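Local coordinates for PG_0823 protein (Porphyromonas gingivalis, PDB 2FSW) that probably binds DNA as a dimeric winged helix-turn-helix transcriptional regulator of the HxlR family, at residues L68-Q73 / E82-P87. Residues are numbered along the deposited sequence; the frame is centred on the assembly and turned at random.
Sequences LIKKKQ and EYSLTP
Lys-70 with Ser-84 and Lys-72 with Glu-82 are antiparallel hydrogen-bonded pairs, each closed by two backbone bonds, and the strand segments 69-73 and 82-85 run at 154° with axes 4.6 Å apart. Beyond the last bridge, Thr-86 N still donates to Leu-68 O. Lys-71 and Tyr-83 form a non-hydrogen-bonded pair with side chains side by side: Lys-71 CG, anti to the backbone N (chi1 178°), lies 3.8 Å from Tyr-83 CE1, and Lys-71 CD makes van der Waals contact with Tyr-83 OH (3.7 Å). On the same side of the ring, nearer its attachment to CB, Ile-69 CD1 lies 3.6 Å from Tyr-83 CD1. The two strands are the beta hairpin forming the wing of the winged helix-turn-helix domain; Ile-69 and Tyr-83 pack on helix 53-65, while Leu-85, its CD2 3.9 Å from Ile-69 CG2, meets helix 27-34. On the face opposite Lys-71 and Tyr-83, Lys-72, bent at chi2, chi3 and chi4, reaches across to strand 82-85, where NZ makes a weak hydrogen bond to Ser-84 OG (3.0 Å). Lys-70 NZ hydrogen-bonds to Leu-85 O at 3.2 Å, from 39° above the carbonyl plane. Thr-86 OG1 hydrogen-bonds to Gly-89 N, capping the following helix, and to Gly-67 O; its CG2 lies 3.9 Å from Lys-70 CE.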
ATOM      1  N   LEU B  68       2.895  -4.883  14.985  1.00 64.28           N
ATOM      2  CA  LEU B  68       1.865  -5.396  14.081  1.00 64.29           C
ATOM      3  C   LEU B  68       1.816  -6.924  14.072  1.00 64.83           C
ATOM      4  O   LEU B  68       0.760  -7.520  13.858  1.00 64.84           O
ATOM      5  CB  LEU B  68       2.089  -4.853  12.664  1.00 64.08           C
ATOM      6  CG  LEU B  68       1.767  -3.366  12.440  1.00 63.14           C
ATOM      7  CD1 LEU B  68       1.958  -2.989  10.974  1.00 63.18           C
ATOM      8  CD2 LEU B  68       0.365  -3.045  12.887  1.00 59.90           C
ATOM      9  N   ILE B  69       2.967  -7.545  14.299  1.00 64.88           N
ATOM     10  CA  ILE B  69       3.064  -8.995  14.392  1.00 65.72           C
ATOM     11  C   ILE B  69       3.795  -9.353  15.701  1.00 66.65           C
ATOM     12  O   ILE B  69       4.557  -8.538  16.231  1.00 66.15           O
ATOM     13  CB  ILE B  69       3.786  -9.625  13.149  1.00 65.61           C
ATOM     14  CG1 ILE B  69       5.310  -9.461  13.241  1.00 64.84           C
ATOM     15  CG2 ILE B  69       3.243  -9.036  11.823  1.00 64.87           C
ATOM     16  CD1 ILE B  69       6.073  -9.975  12.050  1.00 65.14           C
ATOM     17  N   LYS B  70       3.538 -10.546  16.233  1.00 68.16           N
ATOM     18  CA  LYS B  70       4.316 -11.042  17.382  1.00 70.05           C
ATOM     19  C   LYS B  70       5.132 -12.297  17.059  1.00 70.41           C
ATOM     20  O   LYS B  70       4.736 -13.109  16.223  1.00 70.98           O
ATOM     21  CB  LYS B  70       3.458 -11.208  18.652  1.00 70.09           C
ATOM     22  CG  LYS B  70       2.160 -12.006  18.495  1.00 71.20           C
ATOM     23  CD  LYS B  70       1.429 -12.150  19.842  1.00 71.39           C
ATOM     24  CE  LYS B  70       0.203 -11.242  19.951  1.00 74.29           C
ATOM     25  NZ  LYS B  70      -0.978 -11.877  19.304  1.00 75.64           N
ATOM     26  N   LYS B  71       6.277 -12.432  17.723  1.00 70.99           N
ATOM     27  CA  LYS B  71       7.243 -13.504  17.456  1.00 71.59           C
ATOM     28  C   LYS B  71       7.352 -14.475  18.634  1.00 71.77           C
ATOM     29  O   LYS B  71       7.650 -14.053  19.750  1.00 71.68           O
ATOM     30  CB  LYS B  71       8.612 -12.882  17.157  1.00 71.47           C
ATOM     31  CG  LYS B  71       9.748 -13.855  16.911  1.00 71.52           C
ATOM     32  CD  LYS B  71      11.048 -13.113  16.615  1.00 71.64           C
ATOM     33  CE  LYS B  71      11.580 -12.382  17.842  1.00 72.47           C
ATOM     34  NZ  LYS B  71      12.943 -11.814  17.632  1.00 72.74           N
ATOM     35  N   LYS B  72       7.091 -15.759  18.376  1.00 72.35           N
ATOM     36  CA  LYS B  72       7.271 -16.829  19.378  1.00 73.31           C
ATOM     37  C   LYS B  72       8.552 -17.606  19.095  1.00 73.13           C
ATOM     38  O   LYS B  72       8.704 -18.201  18.033  1.00 72.99           O
ATOM     39  CB  LYS B  72       6.095 -17.816  19.395  1.00 73.29           C
ATOM     40  CG  LYS B  72       4.755 -17.228  19.782  1.00 75.60           C
ATOM     41  CD  LYS B  72       3.643 -17.855  18.952  1.00 76.46           C
ATOM     42  CE  LYS B  72       2.770 -16.775  18.372  1.00 76.73           C
ATOM     43  NZ  LYS B  72       2.726 -16.870  16.884  1.00 76.13           N
ATOM     44  N   GLN B  73       9.455 -17.599  20.067  1.00 73.78           N
ATOM     45  CA  GLN B  73      10.721 -18.334  19.996  1.00 74.29           C
ATOM     46  C   GLN B  73      10.556 -19.758  20.540  1.00 74.25           C
ATOM     47  O   GLN B  73       9.948 -19.957  21.593  1.00 74.05           O
ATOM     48  CB  GLN B  73      11.771 -17.598  20.831  1.00 74.39           C
ATOM     49  CG  GLN B  73      13.138 -17.489  20.204  1.00 75.87           C
ATOM     50  CD  GLN B  73      13.230 -16.380  19.174  1.00 77.19           C
ATOM     51  OE1 GLN B  73      13.669 -16.604  18.047  1.00 78.55           O
ATOM     52  NE2 GLN B  73      12.830 -15.174  19.559  1.00 76.98           N
ATOM     53  N   GLU B  82       7.693 -18.781  15.254  1.00 65.07           N
ATOM     54  CA  GLU B  82       6.309 -18.670  14.821  1.00 64.31           C
ATOM     55  C   GLU B  82       5.877 -17.219  14.907  1.00 63.59           C
ATOM     56  O   GLU B  82       6.257 -16.512  15.846  1.00 63.08           O
ATOM     57  CB  GLU B  82       5.396 -19.560  15.665  1.00 64.14           C
ATOM     58  CG  GLU B  82       5.396 -20.997  15.187  1.00 65.16           C
ATOM     59  CD  GLU B  82       4.620 -21.963  16.067  1.00 64.81           C
ATOM     60  OE1 GLU B  82       3.924 -21.530  17.015  1.00 66.00           O
ATOM     61  OE2 GLU B  82       4.713 -23.180  15.789  1.00 66.82           O
ATOM     62  N   TYR B  83       5.107 -16.788  13.906  1.00 62.72           N
ATOM     63  CA  TYR B  83       4.556 -15.439  13.856  1.00 61.99           C
ATOM     64  C   TYR B  83       3.031 -15.447  13.820  1.00 61.36           C
ATOM     65  O   TYR B  83       2.412 -16.307  13.190  1.00 61.15           O
ATOM     66  CB  TYR B  83       5.100 -14.678  12.641  1.00 61.68           C
ATOM     67  CG  TYR B  83       6.577 -14.369  12.724  1.00 61.37           C
ATOM     68  CD1 TYR B  83       7.032 -13.226  13.383  1.00 60.86           C
ATOM     69  CD2 TYR B  83       7.528 -15.220  12.139  1.00 60.27           C
ATOM     70  CE1 TYR B  83       8.395 -12.937  13.460  1.00 61.15           C
ATOM     71  CE2 TYR B  83       8.881 -14.941  12.213  1.00 60.26           C
ATOM     72  CZ  TYR B  83       9.314 -13.795  12.872  1.00 61.10           C
ATOM     73  OH  TYR B  83      10.674 -13.508  12.950  1.00 61.67           O
ATOM     74  N   SER B  84       2.438 -14.482  14.512  1.00 60.95           N
ATOM     75  CA  SER B  84       0.995 -14.235  14.439  1.00 60.38           C
ATOM     76  C   SER B  84       0.743 -12.742  14.483  1.00 59.67           C
ATOM     77  O   SER B  84       1.644 -11.968  14.818  1.00 59.14           O
ATOM     78  CB  SER B  84       0.260 -14.920  15.586  1.00 60.48           C
ATOM     79  OG  SER B  84       0.810 -14.533  16.829  1.00 61.86           O
ATOM     80  N   LEU B  85      -0.476 -12.336  14.147  1.00 59.00           N
ATOM     81  CA  LEU B  85      -0.816 -10.924  14.199  1.00 59.20           C
ATOM     82  C   LEU B  85      -1.179 -10.528  15.622  1.00 59.37           C
ATOM     83  O   LEU B  85      -1.851 -11.288  16.333  1.00 59.26           O
ATOM     84  CB  LEU B  85      -1.979 -10.569  13.237  1.00 58.61           C
ATOM     85  CG  LEU B  85      -1.785 -10.699  11.711  1.00 59.05           C
ATOM     86  CD1 LEU B  85      -2.955 -10.068  10.948  1.00 58.00           C
ATOM     87  CD2 LEU B  85      -0.442 -10.125  11.208  1.00 57.56           C
ATOM     88  N   THR B  86      -0.732  -9.334  16.018  1.00 59.60           N
ATOM     89  CA  THR B  86      -1.251  -8.647  17.199  1.00 59.38           C
ATOM     90  C   THR B  86      -2.669  -8.110  16.939  1.00 59.54           C
ATOM     91  O   THR B  86      -3.136  -8.117  15.795  1.00 59.71           O
ATOM     92  CB  THR B  86      -0.319  -7.485  17.632  1.00 59.74           C
ATOM     93  OG1 THR B  86      -0.216  -6.514  16.582  1.00 58.36           O
ATOM     94  CG2 THR B  86       1.075  -8.000  17.999  1.00 59.45           C
ATOM     95  N   PRO B  87      -3.390  -7.693  18.003  1.00 59.32           N
ATOM     96  CA  PRO B  87      -4.668  -7.010  17.787  1.00 59.42           C
ATOM     97  C   PRO B  87      -4.554  -5.765  16.894  1.00 59.39           C
ATOM     98  O   PRO B  87      -5.474  -5.481  16.119  1.00 58.93           O
ATOM     99  CB  PRO B  87      -5.125  -6.654  19.212  1.00 59.13           C
ATOM    100  CG  PRO B  87      -4.465  -7.736  20.081  1.00 58.97           C
ATOM    101  CD  PRO B  87      -3.115  -7.907  19.443  1.00 59.23           C
TER